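Local coordinates for protein SeqA (Vibrio cholerae, PDB 3SK7) that negatively regulates the initiation of DNA replication, binding pairs of hemimethylated GATC sequences at the origin so that initiation occurs once per chromosome per cell cycle, at residues R26-L31 against K73-T78; Q68-K73 against W81-N86. All blocks are in the same frame, centred on the assembly; numbering follows the deposited sequence. Where two conformers were deposited one is given.

Contact 1. Residues R26-L31 against K73-T78; sequences RFMLIL and KAIPNT
The methyl end of Met-28, CE, lies against the aliphatic part of Lys-73, and its SD comes near Ile-75. This is helix-to-sheet packing in the SeqA C-terminal domain: helix 23-37 packs on the edge strand 73-74 and on the turn that follows it. The two backbones come nearest at Met-28 and Ile-75, whose CA atoms are 6.1 Å apart. CG of Met-28 stands beside its own backbone N, and the chain then bends at chi2 (-58°). SD sits 4.2 Å from Ile-75 CG1. The terminal CE faces CB, CG and CD of Lys-73, and the two chains cross obliquely. The 3.2 Å between Met-28 CE and Lys-73 CD is tighter than normal carbon contact. It is doubtful in detail, because Lys-73 was modelled in two conformers. CE also lies 3.8 Å from the carbonyl O of Ala-74. One helical turn on, Leu-31 takes the other end of the patch. Its side chain meets that of Ile-75 at about a right angle, with CB 3.9 Å from Ile-75 CG2 and the two CD1 atoms 4.0 Å apart. Val-82 of the neighbouring strand also touches Met-28 and Ile-75, and both are buried. Pro-76 adds a looser contact, its CD 4.3 Å from Met-28 CB. Ile-75 to Thr-78 form a type II turn, with Pro-76 and Asn-77 in the middle. The turn is tied to the helix by Pro-76 O, which bonds to Ser-32 OG. Within it, the hydroxyl OG1 of Thr-78 donates to Ile-75 O at 2.9 Å, tilted 32° from the carbonyl plane.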
loop_
_atom_site.group_PDB
_atom_site.type_symbol
_atom_site.label_atom_id
_atom_site.label_comp_id
_atom_site.label_asym_id
_atom_site.label_seq_id
_atom_site.Cartn_x
_atom_site.Cartn_y
_atom_site.Cartn_z
ATOM N N ARG A 26 8.097 4.599 1.043
ATOM C CA ARG A 26 7.663 3.816 2.151
ATOM C C ARG A 26 6.260 3.267 1.849
ATOM O O ARG A 26 5.980 2.086 2.076
ATOM C CB ARG A 26 7.617 4.661 3.400
ATOM C CG ARG A 26 8.993 5.102 3.850
ATOM C CD ARG A 26 9.018 5.569 5.291
ATOM N NE ARG A 26 8.368 6.855 5.454
ATOM C CZ ARG A 26 9.003 8.022 5.385
ATOM N NH1 ARG A 26 10.292 8.057 5.127
ATOM N NH2 ARG A 26 8.355 9.165 5.553
ATOM N N PHE A 27 5.394 4.139 1.330
ATOM C CA PHE A 27 4.040 3.775 0.884
ATOM C C PHE A 27 4.113 2.602 -0.089
ATOM O O PHE A 27 3.429 1.588 0.066
ATOM C CB PHE A 27 3.403 5.006 0.255
ATOM C CG PHE A 27 2.052 4.796 -0.377
ATOM C CD1 PHE A 27 0.943 4.518 0.390
ATOM C CD2 PHE A 27 1.889 4.953 -1.731
ATOM C CE1 PHE A 27 -0.311 4.412 -0.184
ATOM C CE2 PHE A 27 0.639 4.841 -2.299
ATOM C CZ PHE A 27 -0.452 4.561 -1.524
ATOM N N MET A 28 4.935 2.751 -1.118
ATOM C CA MET A 28 5.080 1.703 -2.109
ATOM C C MET A 28 5.606 0.369 -1.557
ATOM O O MET A 28 5.097 -0.705 -1.924
ATOM C CB MET A 28 5.955 2.175 -3.269
ATOM C CG MET A 28 5.309 3.222 -4.166
ATOM S SD MET A 28 3.771 2.634 -4.865
ATOM C CE MET A 28 3.597 3.592 -6.328
ATOM N N LEU A 29 6.620 0.442 -0.681
ATOM C CA LEU A 29 7.170 -0.777 -0.124
ATOM C C LEU A 29 6.164 -1.463 0.806
ATOM O O LEU A 29 6.072 -2.679 0.842
ATOM C CB LEU A 29 8.489 -0.497 0.592
ATOM C CG LEU A 29 9.220 -1.694 1.187
ATOM C CD1 LEU A 29 9.402 -2.797 0.162
ATOM C CD2 LEU A 29 10.561 -1.260 1.744
ATOM N N ILE A 30 5.403 -0.680 1.542
ATOM C CA ILE A 30 4.325 -1.242 2.356
ATOM C C ILE A 30 3.310 -2.005 1.487
ATOM O O ILE A 30 2.951 -3.164 1.791
ATOM C CB ILE A 30 3.616 -0.141 3.145
ATOM C CG1 ILE A 30 4.458 0.291 4.342
ATOM C CG2 ILE A 30 2.242 -0.601 3.653
ATOM C CD1 ILE A 30 4.081 1.648 4.920
ATOM N N LEU A 31 2.863 -1.375 0.398
ATOM C CA LEU A 31 1.937 -2.046 -0.512
ATOM C C LEU A 31 2.550 -3.302 -1.146
ATOM O O LEU A 31 1.905 -4.353 -1.210
ATOM C CB LEU A 31 1.446 -1.097 -1.582
ATOM C CG LEU A 31 0.579 0.067 -1.092
ATOM C CD1 LEU A 31 0.448 1.107 -2.185
ATOM C CD2 LEU A 31 -0.780 -0.405 -0.652
ATOM N N LYS A 73 1.211 5.042 -10.481
ATOM C CA LYS A 73 2.518 4.403 -10.421
ATOM C C LYS A 73 2.381 2.899 -10.175
ATOM O O LYS A 73 1.503 2.460 -9.427
ATOM C CB LYS A 73 3.334 5.038 -9.295
ATOM C CG LYS A 73 4.804 4.679 -9.267
ATOM C CD LYS A 73 5.510 5.443 -8.146
ATOM C CE LYS A 73 7.015 5.432 -8.307
ATOM N NZ LYS A 73 7.652 6.281 -7.266
ATOM N N ALA A 74 3.272 2.110 -10.763
ATOM C CA ALA A 74 3.269 0.682 -10.564
ATOM C C ALA A 74 3.766 0.339 -9.184
ATOM O O ALA A 74 4.755 0.921 -8.708
ATOM C CB ALA A 74 4.126 0.009 -11.615
ATOM N N ILE A 75 3.055 -0.577 -8.535
ATOM C CA ILE A 75 3.500 -1.099 -7.252
ATOM C C ILE A 75 4.516 -2.211 -7.493
ATOM O O ILE A 75 4.208 -3.235 -8.064
ATOM C CB ILE A 75 2.332 -1.630 -6.423
ATOM C CG1 ILE A 75 1.313 -0.527 -6.204
ATOM C CG2 ILE A 75 2.812 -2.123 -5.074
ATOM C CD1 ILE A 75 -0.007 -1.016 -5.586
ATOM N N PRO A 76 5.764 -1.976 -7.099
ATOM C CA PRO A 76 6.824 -2.920 -7.453
ATOM C C PRO A 76 6.554 -4.369 -7.041
ATOM O O PRO A 76 6.000 -4.620 -5.958
ATOM C CB PRO A 76 8.042 -2.373 -6.689
ATOM C CG PRO A 76 7.786 -0.937 -6.557
ATOM C CD PRO A 76 6.277 -0.819 -6.360
ATOM N N ASN A 77 6.912 -5.297 -7.926
ATOM C CA ASN A 77 6.767 -6.719 -7.683
ATOM C C ASN A 77 5.306 -7.132 -7.552
ATOM O O ASN A 77 4.979 -8.129 -6.941
ATOM C CB ASN A 77 7.566 -7.124 -6.447
ATOM C CG ASN A 77 9.044 -6.858 -6.611
ATOM O OD1 ASN A 77 9.687 -6.268 -5.746
ATOM N ND2 ASN A 77 9.585 -7.282 -7.739
ATOM N N THR A 78 4.435 -6.343 -8.155
ATOM C CA THR A 78 3.010 -6.683 -8.226
ATOM C C THR A 78 2.494 -6.328 -9.609
ATOM O O THR A 78 3.144 -5.604 -10.349
ATOM C CB THR A 78 2.106 -5.923 -7.177
ATOM O OG1 THR A 78 1.751 -4.659 -7.688
ATOM C CG2 THR A 78 2.781 -5.747 -5.860
#

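Contact 2. Residues Q68-K73 against W81-N86; sequences QTTKPK and WVITNN
A beta hairpin pairs Lys-73 on the edge strand with Val-82 on the central strand. They form an antiparallel hydrogen-bonded pair. Lys-73 N donates to Val-82 O, and Val-82 N donates back to Lys-73 O, both at 2.9 Å and nearly straight. The same two carbonyls receive CA-H...O contacts, Val-82 O from Pro-72 CA and Lys-73 O from Trp-81 CA. The end of the Trp-81 side chain comes close to the edge strand. Its CE3 is 3.4 Å from Lys-73 C, and the carbonyl group of Pro-72 lies at the ring edge. Leu-63 of helix 60-66 touches both Trp-81 and Pro-72. The hairpin belongs to the small three-stranded antiparallel sheet of the SeqA C-terminal domain. Strand 56-57 flanks the other side of strand 81-82, where Trp-81 bonds through the backbone to Ala-57. Beyond the Lys-73 and Val-82 pair the bonds are those of loops. Thr-84 N donates to Thr-70 O at 3.1 Å, nearly along the C=O axis, and Asn-85 N adds a weak second bond to that oxygen. In Thr-84, chi1 of 71° puts OG1 between the backbone N and the carbonyl carbon. From there it donates to Lys-71 O at 2.7 Å, in the carbonyl plane. Thr-70 CB rests 3.7 Å from Ile-83 CG2, while its hydroxyl is bonded away from this contact, to Gly-67 O and Leu-63 O. The chain of Lys-71, bent at chi3 and chi4, passes over Asn-85, with Lys-71 CE 3.3 Å from Asn-85 CA. Asn-85 is the centre of an inverse gamma turn. Beyond it, Asn-86 ND2 reaches back to donate to Ile-83 O at 3.1 Å, from above the carbonyl plane.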
loop_
_atom_site.group_PDB
_atom_site.type_symbol
_atom_site.label_atom_id
_atom_site.label_comp_id
_atom_site.label_asym_id
_atom_site.label_seq_id
_atom_site.Cartn_x
_atom_site.Cartn_y
_atom_site.Cartn_z
ATOM N N GLN A 68 -6.942 12.375 -15.308
ATOM C CA GLN A 68 -5.676 12.539 -16.042
ATOM C C GLN A 68 -4.506 12.966 -15.161
ATOM O O GLN A 68 -3.359 12.780 -15.541
ATOM C CB GLN A 68 -5.824 13.514 -17.215
ATOM C CG GLN A 68 -6.815 13.053 -18.247
ATOM C CD GLN A 68 -6.304 11.922 -19.129
ATOM O OE1 GLN A 68 -5.183 11.424 -18.971
ATOM N NE2 GLN A 68 -7.144 11.505 -20.069
ATOM N N THR A 69 -4.794 13.511 -13.976
ATOM C CA THR A 69 -3.730 13.961 -13.075
ATOM C C THR A 69 -3.553 13.083 -11.842
ATOM O O THR A 69 -2.971 13.509 -10.855
ATOM C CB THR A 69 -3.960 15.410 -12.618
ATOM O OG1 THR A 69 -5.208 15.519 -11.925
ATOM C CG2 THR A 69 -3.952 16.354 -13.830
ATOM N N THR A 70 -4.044 11.860 -11.910
ATOM C CA THR A 70 -3.866 10.919 -10.810
ATOM C C THR A 70 -2.433 10.400 -10.608
ATOM O O THR A 70 -2.150 9.807 -9.573
ATOM C CB THR A 70 -4.799 9.714 -10.950
ATOM O OG1 THR A 70 -4.590 9.071 -12.210
ATOM C CG2 THR A 70 -6.234 10.140 -10.850
ATOM N N LYS A 71 -1.541 10.609 -11.574
ATOM C CA LYS A 71 -0.142 10.174 -11.463
ATOM C C LYS A 71 -0.017 8.723 -11.026
ATOM O O LYS A 71 0.627 8.412 -10.006
ATOM C CB LYS A 71 0.628 11.088 -10.509
ATOM C CG LYS A 71 0.641 12.548 -10.941
ATOM C CD LYS A 71 1.443 13.445 -9.991
ATOM C CE LYS A 71 0.930 13.348 -8.551
ATOM N NZ LYS A 71 0.637 14.680 -7.911
ATOM N N PRO A 72 -0.652 7.819 -11.763
ATOM C CA PRO A 72 -0.558 6.412 -11.396
ATOM C C PRO A 72 0.886 5.907 -11.434
ATOM O O PRO A 72 1.662 6.276 -12.331
ATOM C CB PRO A 72 -1.414 5.724 -12.456
ATOM C CG PRO A 72 -1.527 6.675 -13.550
ATOM C CD PRO A 72 -1.477 8.016 -12.964
ATOM N N LYS A 73 1.211 5.042 -10.481
ATOM C CA LYS A 73 2.518 4.403 -10.421
ATOM C C LYS A 73 2.381 2.899 -10.175
ATOM O O LYS A 73 1.503 2.460 -9.427
ATOM C CB LYS A 73 3.334 5.038 -9.295
ATOM C CG LYS A 73 4.804 4.679 -9.267
ATOM C CD LYS A 73 5.510 5.443 -8.146
ATOM C CE LYS A 73 7.015 5.432 -8.307
ATOM N NZ LYS A 73 7.652 6.281 -7.266
ATOM N N TRP A 81 -1.314 -1.042 -9.871
ATOM C CA TRP A 81 -0.996 0.366 -9.978
ATOM C C TRP A 81 -1.812 1.108 -8.939
ATOM O O TRP A 81 -2.901 0.653 -8.547
ATOM C CB TRP A 81 -1.385 0.903 -11.362
ATOM C CG TRP A 81 -0.512 0.372 -12.476
ATOM C CD1 TRP A 81 -0.471 -0.905 -12.962
ATOM C CD2 TRP A 81 0.457 1.113 -13.208
ATOM N NE1 TRP A 81 0.479 -1.001 -13.960
ATOM C CE2 TRP A 81 1.069 0.223 -14.118
ATOM C CE3 TRP A 81 0.878 2.438 -13.183
ATOM C CZ2 TRP A 81 2.072 0.628 -14.995
ATOM C CZ3 TRP A 81 1.857 2.835 -14.062
ATOM C CH2 TRP A 81 2.449 1.934 -14.950
ATOM N N VAL A 82 -1.277 2.243 -8.481
ATOM C CA VAL A 82 -1.961 3.070 -7.492
ATOM C C VAL A 82 -1.837 4.539 -7.840
ATOM O O VAL A 82 -0.845 4.954 -8.428
ATOM C CB VAL A 82 -1.416 2.778 -6.077
ATOM C CG1 VAL A 82 0.050 3.177 -5.930
ATOM C CG2 VAL A 82 -2.227 3.456 -5.013
ATOM N N ILE A 83 -2.858 5.324 -7.524
ATOM C CA ILE A 83 -2.785 6.757 -7.719
ATOM C C ILE A 83 -1.881 7.405 -6.653
ATOM O O ILE A 83 -1.870 7.000 -5.484
ATOM C CB ILE A 83 -4.165 7.419 -7.772
ATOM C CG1 ILE A 83 -4.842 7.416 -6.410
ATOM C CG2 ILE A 83 -5.047 6.725 -8.815
ATOM C CD1 ILE A 83 -6.132 8.204 -6.399
ATOM N N THR A 84 -1.085 8.386 -7.074
ATOM C CA THR A 84 -0.136 9.025 -6.185
ATOM C C THR A 84 -0.269 10.527 -6.130
ATOM O O THR A 84 0.581 11.175 -5.528
ATOM C CB THR A 84 1.317 8.667 -6.495
ATOM O OG1 THR A 84 1.733 9.290 -7.715
ATOM C CG2 THR A 84 1.510 7.186 -6.610
ATOM N N ASN A 85 -1.350 11.065 -6.690
ATOM C CA ASN A 85 -1.622 12.505 -6.596
ATOM C C ASN A 85 -2.222 12.833 -5.242
ATOM O O ASN A 85 -3.350 13.323 -5.141
ATOM C CB ASN A 85 -2.606 12.958 -7.687
ATOM C CG ASN A 85 -4.019 12.391 -7.476
ATOM O OD1 ASN A 85 -4.192 11.338 -6.865
ATOM N ND2 ASN A 85 -5.025 13.096 -7.974
ATOM N N ASN A 86 -1.478 12.559 -4.188
ATOM C CA ASN A 86 -2.051 12.686 -2.859
ATOM C C ASN A 86 -0.983 12.979 -1.816
ATOM O O ASN A 86 0.199 12.827 -2.088
ATOM C CB ASN A 86 -2.832 11.423 -2.476
ATOM C CG ASN A 86 -2.125 10.139 -2.880
ATOM O OD1 ASN A 86 -0.927 9.968 -2.644
ATOM N ND2 ASN A 86 -2.863 9.240 -3.511
HETATM O O HOH W 1 -5.835 14.832 -9.423
#

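Contact 1 is partly buried near the centre of the chain, and contact 2 is a surface contact; their centres are about 12 Å apart. They share Lys-73: its backbone pairs in the sheet in contact 2, while its side chain lies against the helix in contact 1. Val-82 is a second joint. Its CG1 is 3.6 Å from Met-28 CE and 3.9 Å from Ile-75 CG1, so the strand paired in contact 2 also lines the apolar patch of contact 1. The chemistry differs accordingly. Between its two segments, contact 1 joins the helix to the edge strand and turn by carbon and sulphur packing, including the aliphatic part of a lysine. Contact 2 works mainly through backbone amides and carbonyls, with a threonine hydroxyl added.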